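Local structure of importin-95 (Chaetomium thermophilum, 4XRI) at residues A[93-96]-A[97-101]; A[116-119]-A[120-124]; A[151-154]-A[155-159]; A[181-184]-A[185-189]; A[240-243]-A[244-247]. The protein is an importin-beta nuclear transport receptor that carries protein cargo into the nucleus and probably binds a small GTPase. The protein carries 2 engineered substitutions. One frame throughout, in Å; residues are numbered along the deposited sequence.

Contact 1: A[93-96]-A[97-101]. With SO4 (sulfate ion), chain F.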
# COMPACT_ATOMS: atom_id res chain seq x y z
N THR A 93 -11.19 -8.20 38.50
CA THR A 93 -12.15 -7.36 39.21
C THR A 93 -13.10 -8.25 40.00
O THR A 93 -13.14 -9.46 39.80
CB THR A 93 -12.96 -6.47 38.25
OG1 THR A 93 -13.75 -7.30 37.39
CG2 THR A 93 -12.05 -5.60 37.42
N ASP A 94 -13.85 -7.64 40.91
CA ASP A 94 -14.94 -8.33 41.57
C ASP A 94 -16.25 -7.92 40.91
O ASP A 94 -16.27 -6.99 40.10
CB ASP A 94 -14.96 -8.02 43.07
CG ASP A 94 -14.96 -6.54 43.36
OD1 ASP A 94 -14.10 -5.83 42.81
OD2 ASP A 94 -15.83 -6.09 44.13
N GLN A 95 -17.33 -8.61 41.25
CA GLN A 95 -18.62 -8.31 40.64
C GLN A 95 -19.15 -6.96 41.12
O GLN A 95 -19.81 -6.24 40.37
CB GLN A 95 -19.64 -9.41 40.96
CG GLN A 95 -21.00 -9.19 40.31
CD GLN A 95 -20.92 -9.12 38.80
OE1 GLN A 95 -20.73 -10.12 38.12
NE2 GLN A 95 -21.07 -7.91 38.26
N GLU A 96 -18.83 -6.61 42.36
CA GLU A 96 -19.27 -5.33 42.93
C GLU A 96 -18.68 -4.16 42.15
O GLU A 96 -19.38 -3.19 41.86
CB GLU A 96 -18.88 -5.24 44.41
CG GLU A 96 -19.32 -3.95 45.07
CD GLU A 96 -18.93 -3.87 46.53
OE1 GLU A 96 -18.60 -4.92 47.12
OE2 GLU A 96 -18.95 -2.76 47.10
N THR A 97 -17.39 -4.25 41.83
CA THR A 97 -16.71 -3.20 41.07
C THR A 97 -17.28 -3.10 39.66
O THR A 97 -17.54 -2.01 39.16
CB THR A 97 -15.20 -3.45 40.99
OG1 THR A 97 -14.65 -3.51 42.31
CG2 THR A 97 -14.51 -2.33 40.22
N ARG A 98 -17.46 -4.25 39.02
CA ARG A 98 -18.01 -4.29 37.66
C ARG A 98 -19.41 -3.70 37.61
O ARG A 98 -19.72 -2.90 36.72
CB ARG A 98 -18.03 -5.72 37.13
CG ARG A 98 -16.66 -6.30 36.86
CD ARG A 98 -16.74 -7.58 36.05
NE ARG A 98 -17.53 -8.62 36.72
CZ ARG A 98 -17.02 -9.50 37.57
NH1 ARG A 98 -17.81 -10.41 38.13
NH2 ARG A 98 -15.73 -9.48 37.86
N THR A 99 -20.25 -4.09 38.56
CA THR A 99 -21.61 -3.58 38.64
C THR A 99 -21.62 -2.07 38.84
O THR A 99 -22.42 -1.35 38.24
CB THR A 99 -22.39 -4.24 39.80
OG1 THR A 99 -22.42 -5.66 39.60
CG2 THR A 99 -23.82 -3.71 39.86
N ARG A 100 -20.69 -1.59 39.66
CA ARG A 100 -20.58 -0.17 39.95
C ARG A 100 -20.14 0.62 38.72
O ARG A 100 -20.71 1.66 38.40
CB ARG A 100 -19.61 0.06 41.10
CG ARG A 100 -19.48 1.51 41.53
CD ARG A 100 -20.77 2.05 42.10
NE ARG A 100 -20.63 3.42 42.56
CZ ARG A 100 -21.65 4.21 42.89
NH1 ARG A 100 -21.43 5.45 43.30
NH2 ARG A 100 -22.90 3.76 42.79
N VAL A 101 -19.11 0.12 38.05
CA VAL A 101 -18.59 0.77 36.84
C VAL A 101 -19.66 0.80 35.75
O VAL A 101 -19.87 1.83 35.11
CB VAL A 101 -17.33 0.05 36.31
CG1 VAL A 101 -16.95 0.59 34.93
CG2 VAL A 101 -16.18 0.21 37.28
S SO4 F . -16.36 -12.16 41.17
O1 SO4 F . -17.17 -13.15 40.49
O2 SO4 F . -15.20 -12.80 41.78
O3 SO4 F . -17.15 -11.51 42.22
O4 SO4 F . -15.90 -11.16 40.21
O HOH W 1 -20.44 -8.04 35.19
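Arg-98 folds back on Gln-95 and Thr-93 through a bend at its third torsion (chi3 -59°), which turns the guanidinium toward the start of its own helix. Gln-95 bends at chi2 and brings its amide to meet it. The site is the N-terminal end of helix 95-108, in the importin-beta N-terminal domain. Asp-94 is the N-cap. Its OD2 takes a weak bond from Thr-97 N at the first turn, and its OD1 accepts from Thr-97 OG1, though the modelled separation there is too short to be reliable. Arg-98 NH2 donates to Thr-93 OG1 at 3.0 Å, with the hydroxyl oxygen near the guanidinium plane. Thr-93 OG1 also bonds Trp-89 O, on the preceding helix. Arg-98 NH1 reaches Gln-95 OE1 at 2.9 Å. It comes from above the carbonyl plane, and the two flat groups stand 88° apart. Asp-94 O and Gln-95 CA lie over one face of the guanidinium. A sulfate, probably from the crystallisation liquor, sits at its edge. Both NH1 and NH2 of Arg-98 donate to sulfate O4, and Gln-95 N donates to O3 at 3.1 Å. The anion thus lies where a backbone N-H at the helix start and an arginine converge, and both probably help to hold its charge. Water 1 accepts from Gln-95 NE2, and weakly from Arg-98 NE. One turn on, Gln-95 O accepts twice from Thr-99. Thr-99 N and Thr-99 OG1 approach from opposite faces of the carbonyl plane, and Thr-99 OG1 lies 2.8 Å from Gln-95 O.

Contact 2: A[116-119]-A[120-124]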
# COMPACT_ATOMS: atom_id res chain seq x y z
N ALA A 116 -18.59 14.14 28.19
CA ALA A 116 -18.74 13.08 29.18
C ALA A 116 -19.64 11.97 28.65
O ALA A 116 -19.35 10.79 28.82
CB ALA A 116 -19.30 13.65 30.48
N GLY A 117 -20.73 12.37 28.00
CA GLY A 117 -21.66 11.42 27.43
C GLY A 117 -21.02 10.56 26.36
O GLY A 117 -21.22 9.35 26.33
N GLN A 118 -20.23 11.19 25.49
CA GLN A 118 -19.52 10.48 24.44
C GLN A 118 -18.54 9.48 25.04
O GLN A 118 -18.47 8.33 24.60
CB GLN A 118 -18.78 11.46 23.52
CG GLN A 118 -18.38 10.88 22.17
CD GLN A 118 -17.08 10.10 22.22
OE1 GLN A 118 -16.32 10.18 23.19
NE2 GLN A 118 -16.82 9.32 21.17
N ALA A 119 -17.78 9.94 26.03
CA ALA A 119 -16.80 9.10 26.70
C ALA A 119 -17.45 7.89 27.36
O ALA A 119 -16.93 6.78 27.29
CB ALA A 119 -16.03 9.91 27.74
N ALA A 120 -18.61 8.12 27.98
CA ALA A 120 -19.37 7.04 28.61
C ALA A 120 -19.82 6.02 27.57
O ALA A 120 -19.86 4.82 27.84
CB ALA A 120 -20.56 7.60 29.36
N ALA A 121 -20.17 6.50 26.38
CA ALA A 121 -20.57 5.63 25.29
C ALA A 121 -19.42 4.71 24.88
O ALA A 121 -19.62 3.53 24.59
CB ALA A 121 -21.04 6.44 24.09
N GLN A 122 -18.21 5.27 24.87
CA GLN A 122 -17.01 4.49 24.57
C GLN A 122 -16.78 3.41 25.62
O GLN A 122 -16.48 2.26 25.29
CB GLN A 122 -15.78 5.40 24.49
CG GLN A 122 -15.74 6.29 23.26
CD GLN A 122 -14.37 6.92 23.05
OE1 GLN A 122 -13.36 6.23 22.94
NE2 GLN A 122 -14.34 8.25 23.01
N VAL A 123 -16.92 3.79 26.89
CA VAL A 123 -16.75 2.86 28.00
C VAL A 123 -17.73 1.70 27.89
O VAL A 123 -17.34 0.53 28.00
CB VAL A 123 -16.96 3.57 29.36
CG1 VAL A 123 -16.95 2.55 30.48
CG2 VAL A 123 -15.89 4.62 29.57
N ILE A 124 -19.00 2.02 27.66
CA ILE A 124 -20.06 1.03 27.56
C ILE A 124 -19.81 0.04 26.42
O ILE A 124 -20.02 -1.16 26.57
CB ILE A 124 -21.42 1.71 27.37
CG1 ILE A 124 -21.88 2.31 28.71
CG2 ILE A 124 -22.46 0.73 26.85
CD1 ILE A 124 -23.08 3.21 28.60
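Gln-122 packs against Gln-118 one helical turn back. Gln-122 CB lies 3.3 Å from Ala-119 O. CG sits beside the backbone N (chi1 -71°), which sends the chain back over the preceding turn, and Gln-122 CG passes 3.7 Å from Gln-118 O. CD comes near both ends of the Gln-118 amide. At the tip, Gln-122 NE2 donates to Gln-118 OE1 at 2.8 Å, with an N-H...O angle of 160°. The donor lies in the carbonyl plane of Gln-118, on a lone pair, and the acceptor lies in the amide plane of Gln-122. The bond therefore suits both groups, although their amide planes are 69° apart. Gln-118 gets there by a bend at chi2 that swings its amide round toward Gln-122. Beneath this pair the backbone bonds are regular. Ala-120 N donates to Ala-116 O, Ala-121 N to Gly-117 O and Val-123 N to Ala-119 O. Small residues line the rest of the turn. Ala-121 faces Ala-162 and Phe-165 of helix 153-168, and Phe-165 also touches both glutamines. On other sides, Val-123 meets Leu-70 of helix 60-72 and Ala-105 of helix 95-108. The glutamine pair is an ordinary i to i+4 side-chain bond at the partly exposed edge of the helix. The alanine-rich helix itself, packed between helices 60-72, 95-108 and 153-168, fits the stacked helices of a HEAT-repeat protein.

Contact 3: A[151-154]-A[155-159]. With SO4 (sulfate ion), chain I.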
# COMPACT_ATOMS: atom_id res chain seq x y z
N GLY A 151 -35.37 8.93 26.14
CA GLY A 151 -34.52 9.77 26.96
C GLY A 151 -34.64 11.26 26.69
O GLY A 151 -35.28 11.69 25.73
N GLY A 152 -34.02 12.05 27.55
CA GLY A 152 -33.82 13.46 27.28
C GLY A 152 -32.85 13.56 26.12
O GLY A 152 -32.27 12.55 25.72
N GLN A 153 -32.67 14.77 25.58
CA GLN A 153 -31.86 14.95 24.38
C GLN A 153 -30.51 14.25 24.44
O GLN A 153 -30.18 13.44 23.57
CB GLN A 153 -31.64 16.44 24.11
CG GLN A 153 -30.68 16.69 22.96
CD GLN A 153 -30.34 18.15 22.79
OE1 GLN A 153 -31.23 19.00 22.75
NE2 GLN A 153 -29.06 18.45 22.68
N HIS A 154 -29.73 14.56 25.47
CA HIS A 154 -28.37 14.03 25.58
C HIS A 154 -28.34 12.53 25.86
O HIS A 154 -27.46 11.83 25.36
CB HIS A 154 -27.58 14.78 26.65
CG HIS A 154 -26.97 16.05 26.16
ND1 HIS A 154 -27.70 17.21 25.97
CD2 HIS A 154 -25.70 16.36 25.80
CE1 HIS A 154 -26.91 18.17 25.53
NE2 HIS A 154 -25.69 17.67 25.41
N GLN A 155 -29.28 12.03 26.66
CA GLN A 155 -29.35 10.60 26.89
C GLN A 155 -29.64 9.88 25.58
O GLN A 155 -29.11 8.80 25.33
CB GLN A 155 -30.40 10.23 27.94
CG GLN A 155 -30.46 8.72 28.19
CD GLN A 155 -31.35 8.33 29.35
OE1 GLN A 155 -32.51 8.73 29.43
NE2 GLN A 155 -30.81 7.53 30.25
N LYS A 156 -30.49 10.48 24.75
CA LYS A 156 -30.77 9.94 23.43
C LYS A 156 -29.52 9.92 22.56
O LYS A 156 -29.15 8.88 22.01
CB LYS A 156 -31.88 10.74 22.74
CG LYS A 156 -33.28 10.35 23.13
CD LYS A 156 -34.30 11.00 22.20
CE LYS A 156 -35.70 10.47 22.45
NZ LYS A 156 -36.64 10.90 21.37
N GLN A 157 -28.89 11.09 22.44
CA GLN A 157 -27.66 11.24 21.67
C GLN A 157 -26.61 10.19 22.02
O GLN A 157 -26.12 9.46 21.15
CB GLN A 157 -27.05 12.63 21.89
CG GLN A 157 -27.83 13.80 21.35
CD GLN A 157 -27.15 15.12 21.66
OE1 GLN A 157 -27.56 15.84 22.57
NE2 GLN A 157 -26.10 15.44 20.92
N ALA A 158 -26.29 10.12 23.31
CA ALA A 158 -25.21 9.27 23.80
C ALA A 158 -25.54 7.79 23.69
O ALA A 158 -24.65 6.97 23.44
CB ALA A 158 -24.89 9.63 25.25
N SER A 159 -26.81 7.45 23.87
CA SER A 159 -27.23 6.06 23.79
C SER A 159 -27.24 5.59 22.34
O SER A 159 -26.90 4.44 22.05
CB SER A 159 -28.61 5.87 24.41
OG SER A 159 -28.59 6.26 25.78
S SO4 I . -24.28 20.72 24.10
O1 SO4 I . -23.91 19.99 25.31
O2 SO4 I . -23.08 21.16 23.41
O3 SO4 I . -25.07 19.85 23.22
O4 SO4 I . -25.09 21.88 24.47
O HOH W 2 -33.53 10.96 30.05
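His-154, Gln-155 and Gln-157 carry this contact at the first turn of helix 153-168, part of the HEAT-repeat array, where Gly-152 is the N-cap. Gln-157 points its side chain the same way as His-154 and lies beside it. Gln-157 OE1 stands 3.6 Å above the plane of the His-154 ring, over the centre, while the amide plane is turned 53° from the ring. Gln-157 OE1 also accepts from Gln-153 NE2 at 3.0 Å. That donor lies above the Gln-157 carbonyl plane, not on a lone pair. OE1 thus sits between the Gln-153 amide and the imidazole face. The other end of Gln-153 is taken as well, since its OE1 bonds Asn-199. With CG beside its backbone N (chi1 -84°), His-154 holds its ring edge toward a sulfate, probably from the crystallisation liquor. NE2 of His-154 donates to sulfate O1 at 2.9 Å, and Ser-114 binds the same ion. Gln-155 runs out extended in another direction. Gln-155 OE1 comes to 3.4 Å from Gly-151 CA. Water 2 links that OE1 to Gly-152 N. A CB at Gly-151 would clash with the Gln-155 oxygen, so the bare backbone lets the amide lie close. Lys-156 N closes the turn on Gly-152 O at 2.9 Å, while the aliphatic chain of Lys-156 runs past Gly-151 O. Around this helix start, Gln-153, Lys-156 and Gln-157 touch helix 200-212, and Gln-155 and Ala-158 rest on the loop 109-110 that precedes helix 114-131.

Contact 4: A[181-184]-A[185-189]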
# COMPACT_ATOMS: atom_id res chain seq x y z
N HIS A 181 -31.81 -8.45 18.90
CA HIS A 181 -32.19 -7.05 19.10
C HIS A 181 -32.22 -6.26 17.80
O HIS A 181 -32.40 -5.04 17.81
CB HIS A 181 -31.22 -6.36 20.07
CG HIS A 181 -31.27 -6.91 21.47
ND1 HIS A 181 -32.26 -6.57 22.37
CD2 HIS A 181 -30.44 -7.76 22.12
CE1 HIS A 181 -32.04 -7.19 23.51
NE2 HIS A 181 -30.94 -7.92 23.39
N SER A 182 -32.05 -6.96 16.68
CA SER A 182 -31.82 -6.32 15.39
C SER A 182 -32.88 -5.30 14.99
O SER A 182 -32.56 -4.16 14.67
CB SER A 182 -31.70 -7.38 14.30
OG SER A 182 -31.28 -6.81 13.07
N ASN A 183 -34.15 -5.71 15.02
CA ASN A 183 -35.23 -4.83 14.59
C ASN A 183 -35.46 -3.69 15.57
O ASN A 183 -35.77 -2.57 15.16
CB ASN A 183 -36.52 -5.62 14.40
CG ASN A 183 -37.63 -4.77 13.81
OD1 ASN A 183 -38.49 -4.26 14.53
ND2 ASN A 183 -37.61 -4.62 12.49
N ALA A 184 -35.31 -3.98 16.85
CA ALA A 184 -35.49 -2.97 17.89
C ALA A 184 -34.44 -1.87 17.76
O ALA A 184 -34.75 -0.68 17.88
CB ALA A 184 -35.42 -3.60 19.27
N ILE A 185 -33.21 -2.28 17.50
CA ILE A 185 -32.11 -1.34 17.31
C ILE A 185 -32.30 -0.51 16.05
O ILE A 185 -32.16 0.71 16.07
CB ILE A 185 -30.76 -2.08 17.24
CG1 ILE A 185 -30.41 -2.68 18.60
CG2 ILE A 185 -29.66 -1.14 16.78
CD1 ILE A 185 -29.21 -3.59 18.57
N LEU A 186 -32.64 -1.18 14.95
CA LEU A 186 -32.85 -0.52 13.68
C LEU A 186 -34.00 0.49 13.76
O LEU A 186 -33.91 1.60 13.23
CB LEU A 186 -33.14 -1.54 12.57
CG LEU A 186 -33.45 -0.94 11.20
CD1 LEU A 186 -32.27 -0.11 10.70
CD2 LEU A 186 -33.81 -2.04 10.20
N THR A 187 -35.07 0.10 14.44
CA THR A 187 -36.22 0.97 14.62
C THR A 187 -35.83 2.22 15.41
O THR A 187 -36.24 3.33 15.07
CB THR A 187 -37.37 0.25 15.34
OG1 THR A 187 -37.87 -0.81 14.51
CG2 THR A 187 -38.51 1.21 15.65
N ALA A 188 -35.02 2.03 16.44
CA ALA A 188 -34.61 3.12 17.31
C ALA A 188 -33.76 4.15 16.57
O ALA A 188 -33.97 5.36 16.73
CB ALA A 188 -33.85 2.58 18.52
N VAL A 189 -32.81 3.69 15.76
CA VAL A 189 -31.90 4.60 15.08
C VAL A 189 -32.58 5.30 13.90
O VAL A 189 -32.31 6.47 13.63
CB VAL A 189 -30.62 3.87 14.59
CG1 VAL A 189 -29.94 3.17 15.76
CG2 VAL A 189 -30.92 2.89 13.48
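Thr-187 gives Asn-183 O two donors. Thr-187 N donates to Asn-183 O at 2.9 Å, the usual helical bond, and Thr-187 OG1 to the same Asn-183 O at 2.8 Å. The two reach the carbonyl oxygen from opposite faces of its plane. OG1 can do this because it stands beside its own backbone N (chi1 -66°), facing back along the helix. A valine in place of Thr-187 would probably keep the helical bond but leave Asn-183 O without its second donor. Asn-183 OD1 comes within 3.5 Å of Thr-187 OG1. Asn-183 ND2 makes a weak bond to a glycerol, probably from the crystallisation liquor. His-181 is the N-cap of helix 182-193. His-181 O accepts from Ile-185 N at 2.9 Å, nearly in line with the C=O bond. The end of the His-181 side chain leads away from the turn, and its ND1 bonds a glycerol. This is the first turn of a helix in the HEAT-repeat array of importin beta, and its apolar side faces other helices. Ile-185 is buried. Ile-185 CG1 lies 3.2 Å from His-181 O, and Ile-185 CD1 reaches His-181 CB at 3.7 Å. Beyond the contact, Ile-185 also packs on Met-141 and Val-145 of helix 140-150, on Ile-163 of helix 153-168 and on Phe-216. Leu-186 turns to Tyr-229 and Ile-230 of helix 224-238, while its backbone N donates to Ser-182 O. The next bond of the series runs from Ala-188 N to Ala-184 O at 3.1 Å.

Contact 5: A[240-243]-A[244-247]. With SO4 (sulfate ion), chain D.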
# COMPACT_ATOMS: atom_id res chain seq x y z
N ALA A 240 -31.91 17.61 4.71
CA ALA A 240 -32.22 18.30 5.95
C ALA A 240 -31.59 19.69 5.94
O ALA A 240 -30.54 19.91 5.34
CB ALA A 240 -31.72 17.50 7.14
N GLN A 241 -32.25 20.64 6.61
CA GLN A 241 -31.78 22.02 6.63
C GLN A 241 -30.47 22.13 7.40
O GLN A 241 -29.61 22.95 7.06
CB GLN A 241 -32.85 22.92 7.26
CG GLN A 241 -32.82 24.36 6.77
CD GLN A 241 -34.17 25.04 6.94
OE1 GLN A 241 -35.18 24.39 7.21
NE2 GLN A 241 -34.19 26.36 6.78
N ASP A 242 -30.31 21.30 8.42
CA ASP A 242 -29.12 21.30 9.25
C ASP A 242 -27.93 20.66 8.53
O ASP A 242 -28.02 19.54 8.03
CB ASP A 242 -29.39 20.57 10.57
CG ASP A 242 -28.20 20.59 11.50
OD1 ASP A 242 -28.10 21.54 12.31
OD2 ASP A 242 -27.37 19.66 11.44
N SER A 243 -26.81 21.38 8.49
CA SER A 243 -25.61 20.94 7.79
C SER A 243 -25.04 19.64 8.35
O SER A 243 -24.63 18.76 7.59
CB SER A 243 -24.54 22.03 7.84
OG SER A 243 -23.25 21.49 7.61
N ARG A 244 -25.00 19.53 9.67
CA ARG A 244 -24.46 18.34 10.33
C ARG A 244 -25.24 17.09 9.95
O ARG A 244 -24.66 16.04 9.69
CB ARG A 244 -24.46 18.53 11.85
CG ARG A 244 -23.34 19.42 12.35
CD ARG A 244 -22.01 18.68 12.32
NE ARG A 244 -20.89 19.59 12.13
CZ ARG A 244 -19.61 19.22 12.14
NH1 ARG A 244 -18.65 20.12 11.96
NH2 ARG A 244 -19.30 17.95 12.35
N ILE A 245 -26.57 17.21 9.92
CA ILE A 245 -27.43 16.09 9.57
C ILE A 245 -27.17 15.64 8.14
O ILE A 245 -27.09 14.44 7.86
CB ILE A 245 -28.92 16.45 9.74
CG1 ILE A 245 -29.20 16.89 11.18
CG2 ILE A 245 -29.80 15.28 9.35
CD1 ILE A 245 -30.67 17.16 11.45
N GLN A 246 -27.05 16.61 7.24
CA GLN A 246 -26.69 16.34 5.85
C GLN A 246 -25.39 15.54 5.76
O GLN A 246 -25.33 14.53 5.05
CB GLN A 246 -26.53 17.65 5.07
CG GLN A 246 -27.81 18.21 4.49
CD GLN A 246 -27.55 19.18 3.34
OE1 GLN A 246 -26.90 20.20 3.52
NE2 GLN A 246 -28.05 18.84 2.16
N GLN A 247 -24.38 16.01 6.48
CA GLN A 247 -23.07 15.36 6.50
C GLN A 247 -23.16 13.91 6.95
O GLN A 247 -22.58 13.02 6.32
CB GLN A 247 -22.11 16.12 7.41
CG GLN A 247 -21.75 17.50 6.91
CD GLN A 247 -20.84 18.25 7.86
OE1 GLN A 247 -19.85 17.70 8.34
NE2 GLN A 247 -21.18 19.50 8.15
S SO4 D . -35.93 18.88 7.88
O1 SO4 D . -35.20 19.09 9.12
O2 SO4 D . -35.65 17.54 7.37
O3 SO4 D . -37.37 19.01 8.12
O4 SO4 D . -35.52 19.88 6.90
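Asp-242 and Ile-245 meet at the start of helix 243-260, where Asp-242 is the N-cap. The capping bond runs from Ile-245 N to Asp-242 OD2 at 3.0 Å and uses the anti lone pair of that oxygen. With CG opposite the backbone N (chi1 -177°), the carboxylate reaches forward over the first turn. Gln-246 N bonds Asp-242 O, and Gln-247 N bonds Ser-243 O. A side-chain bond joins the next pair: Gln-247 NE2 donates to Ser-243 OG at 2.9 Å, with the hydroxyl oxygen in the amide plane. Ser-243 OG is also bonded to Asp-284. A leucine in place of Gln-247 would probably leave Ser-243 OG without this amide donor. Gln-246 NE2 bonds Thr-238 O. A sulfate, probably from the crystallisation liquor, takes a weak bond from Gln-241 N and a bond from Arg-203. Apolar contact comes from Ala-240 CB, 3.7 Å from Ile-245 CG2. In plain packing, Asp-242 CB lies against Ile-245 CD1, and Gln-246 CG passes 3.3 Å from Ala-240 O. Ala-240 and Ile-245 pack on helix 200-212, and Gln-246 and Gln-247 on helix 285-310.

The five contacts follow one another along the chain, each within or at the start of a different helix: 95-108, 114-131, 153-168, 182-193 and 243-260. Contacts 1 and 2 lie on consecutive helices, their centres about 17 Å apart. Contacts 2 and 3 touch, through Ala-121 CB and Ala-158 O at 3.7 Å. Between centres, contact 4 is about 16 Å from contact 3, and contact 5 is about 19 Å from contact 3. The centres of contacts 1 and 5, the ends of the series, are about 41 Å apart. The spacing is consistent with the stacked helices of a HEAT-repeat solenoid, here in a receptor known for its flexibility.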